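Local coordinates for NBS-LRR class disease resistance protein (Oryza sativa subsp. japonica, PDB 6FU9), which is a plant immune receptor whose module here has a heavy-metal-associated-like fold, engages another protein in this structure and probably serves to recognise pathogen effectors, at residues Ser26-Ala29 / Gly33-Ser36; Ala38-Gly41 / Asp45-Val48; Ala62-Lys65 / Pro69-Phe72. All coordinates share one frame; numbering follows the deposited sequence.

Contact 1 of 3, residues Ser26-Ala29 / Gly33-Ser36; sequences SLVA and GVHS
Val34, the first residue of strand 34-40, lies beside the last turn of helix 18-29, with its CA 6.0 Å from that of Ala29 as the chain turns back from helix to sheet. Its CB is directed at the helix, and the two methyls straddle the end of the Val28 side chain: Val34 CG1 lies 4.0 Å from Val28 CG1, and Val34 CG2 is only slightly farther from the same methyl, at 4.1 Å. The two isopropyl groups cross at about a right angle. In Val28, CG1 stands anti to the backbone N (chi1 177°), which carries that methyl over to the strand and leaves CG2 on the side of helix 56-66. The closest approach is nevertheless to the backbone, where Val34 CG2 rests 3.3 Å from Val28 O, a van der Waals contact of a methyl on a carbonyl oxygen near the helix end. Ala29 adds a lighter touch through its CA, 4.4 Å from Val34 CG1. Branched valines suit this place because they fill the corner with short, rigid side chains, and both also pack on Val49 of strand 46-51. Gly33 precedes the strand with a positive phi of 96°, where a CB would press against the carbonyl O of the residue before it, so the turn favours glycine. Just beyond, His35 and Ser36 both face Val50 in a classic beta bulge. The arrangement is the passage from first helix to second strand in the beta-alpha-beta-beta-alpha-beta order of a ferredoxin-like fold, with the helix end packed on the sheet.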
loop_
_atom_site.group_PDB
_atom_site.type_symbol
_atom_site.label_atom_id
_atom_site.label_comp_id
_atom_site.label_asym_id
_atom_site.label_seq_id
_atom_site.Cartn_x
_atom_site.Cartn_y
_atom_site.Cartn_z
ATOM N N SER A 26 -7.456 -15.888 1.881
ATOM C CA SER A 26 -8.732 -16.546 1.796
ATOM C C SER A 26 -9.857 -15.722 2.458
ATOM O O SER A 26 -10.956 -15.594 1.917
ATOM C CB SER A 26 -8.623 -17.923 2.437
ATOM O OG SER A 26 -9.818 -18.594 2.211
ATOM N N LEU A 27 -9.573 -15.222 3.640
ATOM C CA LEU A 27 -10.540 -14.383 4.363
ATOM C C LEU A 27 -10.885 -13.136 3.561
ATOM O O LEU A 27 -12.063 -12.825 3.381
ATOM C CB LEU A 27 -9.984 -14.010 5.725
ATOM C CG LEU A 27 -10.868 -13.225 6.679
ATOM C CD1 LEU A 27 -10.254 -13.423 8.077
ATOM C CD2 LEU A 27 -10.908 -11.789 6.351
ATOM N N VAL A 28 -9.888 -12.479 3.032
ATOM C CA VAL A 28 -10.147 -11.281 2.252
ATOM C C VAL A 28 -10.895 -11.590 1.006
ATOM O O VAL A 28 -11.885 -10.889 0.656
ATOM C CB VAL A 28 -8.827 -10.526 1.979
ATOM C CG1 VAL A 28 -9.084 -9.303 1.097
ATOM C CG2 VAL A 28 -8.158 -10.081 3.230
ATOM N N ALA A 29 -10.522 -12.623 0.275
ATOM C CA ALA A 29 -11.207 -12.980 -0.947
ATOM C C ALA A 29 -12.681 -13.360 -0.739
ATOM O O ALA A 29 -13.475 -13.253 -1.665
ATOM C CB ALA A 29 -10.424 -14.056 -1.683
ATOM N N GLY A 33 -17.417 -7.412 -1.807
ATOM C CA GLY A 33 -16.830 -6.243 -2.446
ATOM C C GLY A 33 -15.415 -6.462 -2.961
ATOM O O GLY A 33 -14.921 -5.600 -3.712
ATOM N N VAL A 34 -14.707 -7.555 -2.526
ATOM C CA VAL A 34 -13.323 -7.690 -2.874
ATOM C C VAL A 34 -13.187 -8.265 -4.300
ATOM O O VAL A 34 -13.701 -9.349 -4.569
ATOM C CB VAL A 34 -12.574 -8.559 -1.834
ATOM C CG1 VAL A 34 -11.172 -8.845 -2.312
ATOM C CG2 VAL A 34 -12.539 -7.832 -0.508
ATOM N N HIS A 35 -12.447 -7.560 -5.152
ATOM C CA HIS A 35 -12.121 -8.059 -6.471
ATOM C C HIS A 35 -10.800 -8.795 -6.523
ATOM O O HIS A 35 -10.694 -9.765 -7.289
ATOM C CB HIS A 35 -12.078 -6.913 -7.458
ATOM C CG HIS A 35 -13.416 -6.321 -7.700
ATOM N ND1 HIS A 35 -13.644 -5.467 -8.742
ATOM C CD2 HIS A 35 -14.568 -6.416 -7.015
ATOM C CE1 HIS A 35 -14.900 -5.054 -8.685
ATOM N NE2 HIS A 35 -15.489 -5.644 -7.663
ATOM N N SER A 36 -9.809 -8.346 -5.791
ATOM C CA SER A 36 -8.487 -8.986 -5.779
ATOM C C SER A 36 -7.754 -8.634 -4.537
ATOM O O SER A 36 -7.983 -7.565 -3.918
ATOM C CB SER A 36 -7.756 -8.694 -7.036
ATOM O OG SER A 36 -7.545 -7.355 -7.201
#

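Contact 2 of 3, residues Ala38-Gly41 / Asp45-Val48; sequences AIAG and DQVV
Strands 34-40 and 46-51 form the beta hairpin that lies between the two helices in the chain order of the ferredoxin-like fold, and here, near its turn, Ala38 pairs with Val48, Ile39 with Val47 and Ala40 with Gln46. The two outer pairs are hydrogen-bonded. Val48 N reaches Ala38 O at 2.9 Å, nearly in line with the carbonyl, while Ala38 N bonds Val48 O at 3.0 Å. Ala40 N gives the shortest link, 2.7 Å to Gln46 O. The return bond from Gln46 N to Ala40 O, also 3.0 Å, arrives well above the carbonyl plane, 46° out of it. This skew accompanies a classic beta bulge, in which Asp45 and Gln46 both face Ala40. Between the two hydrogen-bonded pairs, Ile39 and Val47 meet at Ile39 CG1 and Val47 CG2, 4.2 Å apart, and Ile39 also packs on Arg21 and Met25 of helix 18-29. Ala38, Ala40, Gln46 and Val48 lie on the other face, where the small Ala40 leaves its CB in touch with Val48 CG2. The Gln46 chain runs out straight (chi2 179°) from the face it shares with Ala40, and the turn of the amide (chi3 55°) brings NE2 to 3.5 Å from Gly41 CA, with OE1 on the Ala40 CB side; with no side chain on Gly41, the amide can pass this close. NE2 then bonds an acidic side chain and the backbone of the chain of another protein, and Asp45 OD1 forms a salt bridge with Lys12. The chemistry thus divides the hairpin: one face is aliphatic and helps fill the core, whereas the other sets Ala38, Ala40 and Val48 beside the Gln46 amide and packs on the chain of another protein, which also bonds Gly41's backbone.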
loop_
_atom_site.group_PDB
_atom_site.type_symbol
_atom_site.label_atom_id
_atom_site.label_comp_id
_atom_site.label_asym_id
_atom_site.label_seq_id
_atom_site.Cartn_x
_atom_site.Cartn_y
_atom_site.Cartn_z
ATOM N N ALA A 38 -3.612 -9.254 -2.765
ATOM C CA ALA A 38 -2.238 -9.764 -2.867
ATOM C C ALA A 38 -1.466 -9.498 -1.608
ATOM O O ALA A 38 -1.744 -8.543 -0.866
ATOM C CB ALA A 38 -1.532 -9.127 -4.044
ATOM N N ILE A 39 -0.419 -10.270 -1.366
ATOM C CA ILE A 39 0.535 -10.025 -0.322
ATOM C C ILE A 39 1.730 -9.405 -0.973
ATOM O O ILE A 39 2.260 -9.975 -1.905
ATOM C CB ILE A 39 0.842 -11.307 0.522
ATOM C CG1 ILE A 39 -0.460 -11.523 1.389
ATOM C CG2 ILE A 39 2.060 -10.994 1.359
ATOM C CD1 ILE A 39 -0.652 -12.847 2.012
ATOM N N ALA A 40 2.184 -8.290 -0.465
ATOM C CA ALA A 40 3.228 -7.419 -1.049
ATOM C C ALA A 40 4.103 -6.922 0.089
ATOM O O ALA A 40 4.017 -7.398 1.240
ATOM C CB ALA A 40 2.594 -6.239 -1.807
ATOM N N GLY A 41 4.973 -6.007 -0.260
ATOM C CA GLY A 41 5.811 -5.309 0.707
ATOM C C GLY A 41 7.163 -5.951 0.912
ATOM O O GLY A 41 7.354 -7.163 0.612
ATOM N N ASP A 45 4.408 -8.518 4.231
ATOM C CA ASP A 45 3.374 -8.331 5.232
ATOM C C ASP A 45 2.377 -7.190 4.885
ATOM O O ASP A 45 1.602 -6.752 5.753
ATOM C CB ASP A 45 3.946 -8.148 6.609
ATOM C CG ASP A 45 4.715 -6.918 6.803
ATOM O OD1 ASP A 45 4.808 -6.074 5.897
ATOM O OD2 ASP A 45 5.254 -6.760 7.936
ATOM N N GLN A 46 2.404 -6.729 3.644
ATOM C CA GLN A 46 1.374 -5.767 3.137
ATOM C C GLN A 46 0.295 -6.589 2.482
ATOM O O GLN A 46 0.597 -7.389 1.589
ATOM C CB GLN A 46 1.901 -4.899 2.043
ATOM C CG GLN A 46 2.401 -3.578 2.331
ATOM C CD GLN A 46 2.920 -2.847 1.070
ATOM O OE1 GLN A 46 2.258 -2.670 0.035
ATOM N NE2 GLN A 46 4.061 -2.309 1.212
ATOM N N VAL A 47 -0.964 -6.422 2.872
ATOM C CA VAL A 47 -2.082 -7.086 2.234
ATOM C C VAL A 47 -2.822 -6.017 1.461
ATOM O O VAL A 47 -3.362 -5.090 2.097
ATOM C CB VAL A 47 -2.986 -7.727 3.259
ATOM C CG1 VAL A 47 -4.192 -8.380 2.614
ATOM C CG2 VAL A 47 -2.166 -8.747 4.102
ATOM N N VAL A 48 -2.735 -6.053 0.158
ATOM C CA VAL A 48 -3.282 -5.044 -0.743
ATOM C C VAL A 48 -4.596 -5.569 -1.289
ATOM O O VAL A 48 -4.635 -6.608 -1.955
ATOM C CB VAL A 48 -2.294 -4.673 -1.872
ATOM C CG1 VAL A 48 -2.955 -3.579 -2.740
ATOM C CG2 VAL A 48 -0.948 -4.270 -1.378
#

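Contact 3 of 3, residues Ala62-Lys65 / Pro69-Phe72; sequences ALRK and PAMF
The guanidinium of Arg64 meets Ala70 O at its edge, close to its own plane, and grips that one oxygen side-on with two nitrogens: NE at 2.9 Å and NH2 at 3.0 Å. Both bonds are bent, with N-H...O angles of 150° and 141°, as expected when two donors share a single acceptor. Met71 SD approaches NH2 obliquely at 3.7 Å; the thioether chain, folded at chi2 and chi3, curls back to bring sulfur there. Arginine suits the site because its extended chain, from CG to NE, spans the gap from the exposed flank of the helix and presents the edge of the guanidinium to Ala70 O. The contact joins the end of the second helix, 56-66, to the start of the last strand, 71-77, the closing alpha-to-beta connection of the ferredoxin-like fold. On the inner side, Leu63 CB packs on Ala70 CB at 4.0 Å. Alanine is small enough to sit under the helix, and both residues also touch Ile13, while Leu63 continues into the core against Phe11. One residue on from Met71, the Phe72 ring meets that of Phe11 with planes about 45° apart and also packs on an aromatic side chain of the chain of another protein.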
loop_
_atom_site.group_PDB
_atom_site.type_symbol
_atom_site.label_atom_id
_atom_site.label_comp_id
_atom_site.label_asym_id
_atom_site.label_seq_id
_atom_site.Cartn_x
_atom_site.Cartn_y
_atom_site.Cartn_z
ATOM N N ALA A 62 -12.236 -8.752 11.362
ATOM C CA ALA A 62 -12.130 -10.169 11.049
ATOM C C ALA A 62 -10.656 -10.564 10.956
ATOM O O ALA A 62 -10.256 -11.617 11.488
ATOM C CB ALA A 62 -12.866 -10.478 9.747
ATOM N N LEU A 63 -9.843 -9.721 10.335
ATOM C CA LEU A 63 -8.393 -10.020 10.243
ATOM C C LEU A 63 -7.760 -10.084 11.592
ATOM O O LEU A 63 -6.898 -10.993 11.856
ATOM C CB LEU A 63 -7.697 -8.964 9.352
ATOM C CG LEU A 63 -7.996 -9.080 7.874
ATOM C CD1 LEU A 63 -7.602 -7.820 7.132
ATOM C CD2 LEU A 63 -7.334 -10.269 7.238
ATOM N N ARG A 64 -8.137 -9.213 12.515
ATOM C CA ARG A 64 -7.583 -9.215 13.853
ATOM C C ARG A 64 -7.971 -10.477 14.610
ATOM O O ARG A 64 -7.180 -10.942 15.428
ATOM C CB ARG A 64 -8.060 -7.929 14.562
ATOM C CG ARG A 64 -7.300 -6.726 14.076
ATOM C CD ARG A 64 -7.865 -5.437 14.606
ATOM N NE ARG A 64 -7.072 -4.315 14.095
ATOM C CZ ARG A 64 -7.479 -3.033 14.067
ATOM N NH1 ARG A 64 -8.735 -2.706 14.381
ATOM N NH2 ARG A 64 -6.668 -2.102 13.622
ATOM N N LYS A 65 -9.164 -11.017 14.380
ATOM C CA LYS A 65 -9.611 -12.229 15.085
ATOM C C LYS A 65 -8.974 -13.483 14.539
ATOM O O LYS A 65 -8.696 -14.402 15.309
ATOM C CB LYS A 65 -11.152 -12.355 15.021
ATOM C CG LYS A 65 -11.854 -11.313 15.890
ATOM C CD LYS A 65 -13.376 -11.479 16.003
ATOM C CE LYS A 65 -14.070 -11.220 14.717
ATOM N NZ LYS A 65 -15.536 -11.211 14.988
ATOM N N PRO A 69 -2.408 -9.046 14.130
ATOM C CA PRO A 69 -2.679 -7.677 14.540
ATOM C C PRO A 69 -2.658 -6.661 13.378
ATOM O O PRO A 69 -1.761 -5.823 13.222
ATOM C CB PRO A 69 -1.585 -7.395 15.536
ATOM C CG PRO A 69 -0.507 -8.303 15.202
ATOM C CD PRO A 69 -1.134 -9.526 14.672
ATOM N N ALA A 70 -3.663 -6.715 12.537
ATOM C CA ALA A 70 -3.758 -5.901 11.366
ATOM C C ALA A 70 -3.897 -4.412 11.674
ATOM O O ALA A 70 -4.629 -4.044 12.580
ATOM C CB ALA A 70 -4.912 -6.403 10.509
ATOM N N MET A 71 -3.173 -3.602 10.898
ATOM C CA MET A 71 -3.314 -2.144 10.924
ATOM C C MET A 71 -3.539 -1.630 9.504
ATOM O O MET A 71 -2.947 -2.134 8.533
ATOM C CB MET A 71 -2.104 -1.471 11.525
ATOM C CG MET A 71 -1.848 -1.919 12.978
ATOM S SD MET A 71 -3.102 -1.282 14.142
ATOM C CE MET A 71 -2.526 0.421 14.265
ATOM N N PHE A 72 -4.305 -0.570 9.378
ATOM C CA PHE A 72 -4.387 0.123 8.104
ATOM C C PHE A 72 -3.081 0.816 7.779
ATOM O O PHE A 72 -2.518 1.539 8.628
ATOM C CB PHE A 72 -5.514 1.150 8.084
ATOM C CG PHE A 72 -6.907 0.593 8.015
ATOM C CD1 PHE A 72 -7.501 0.411 6.817
ATOM C CD2 PHE A 72 -7.651 0.361 9.161
ATOM C CE1 PHE A 72 -8.829 -0.017 6.734
ATOM C CE2 PHE A 72 -8.953 -0.044 9.082
ATOM C CZ PHE A 72 -9.544 -0.280 7.863
#

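Overall arrangement
The three contacts follow one another along the chain, each closing before the next opens, and all reach the same four-stranded antiparallel sheet. Contacts 1 and 2 share strand 34-40, with centres about 13 Å apart, so a single outer strand first receives helix 18-29 and then turns into the hairpin. Contact 3 lies about 15 Å from contact 1 by centres, yet the two meet where Leu27 and Val28 pack on Leu63, joining the two helices over the sheet. Contacts 2 and 3, about 13 Å apart between centres, do not touch. Together they join both helices and three of the four strands of a compact domain, which meets the chain of another protein most extensively at contact 2.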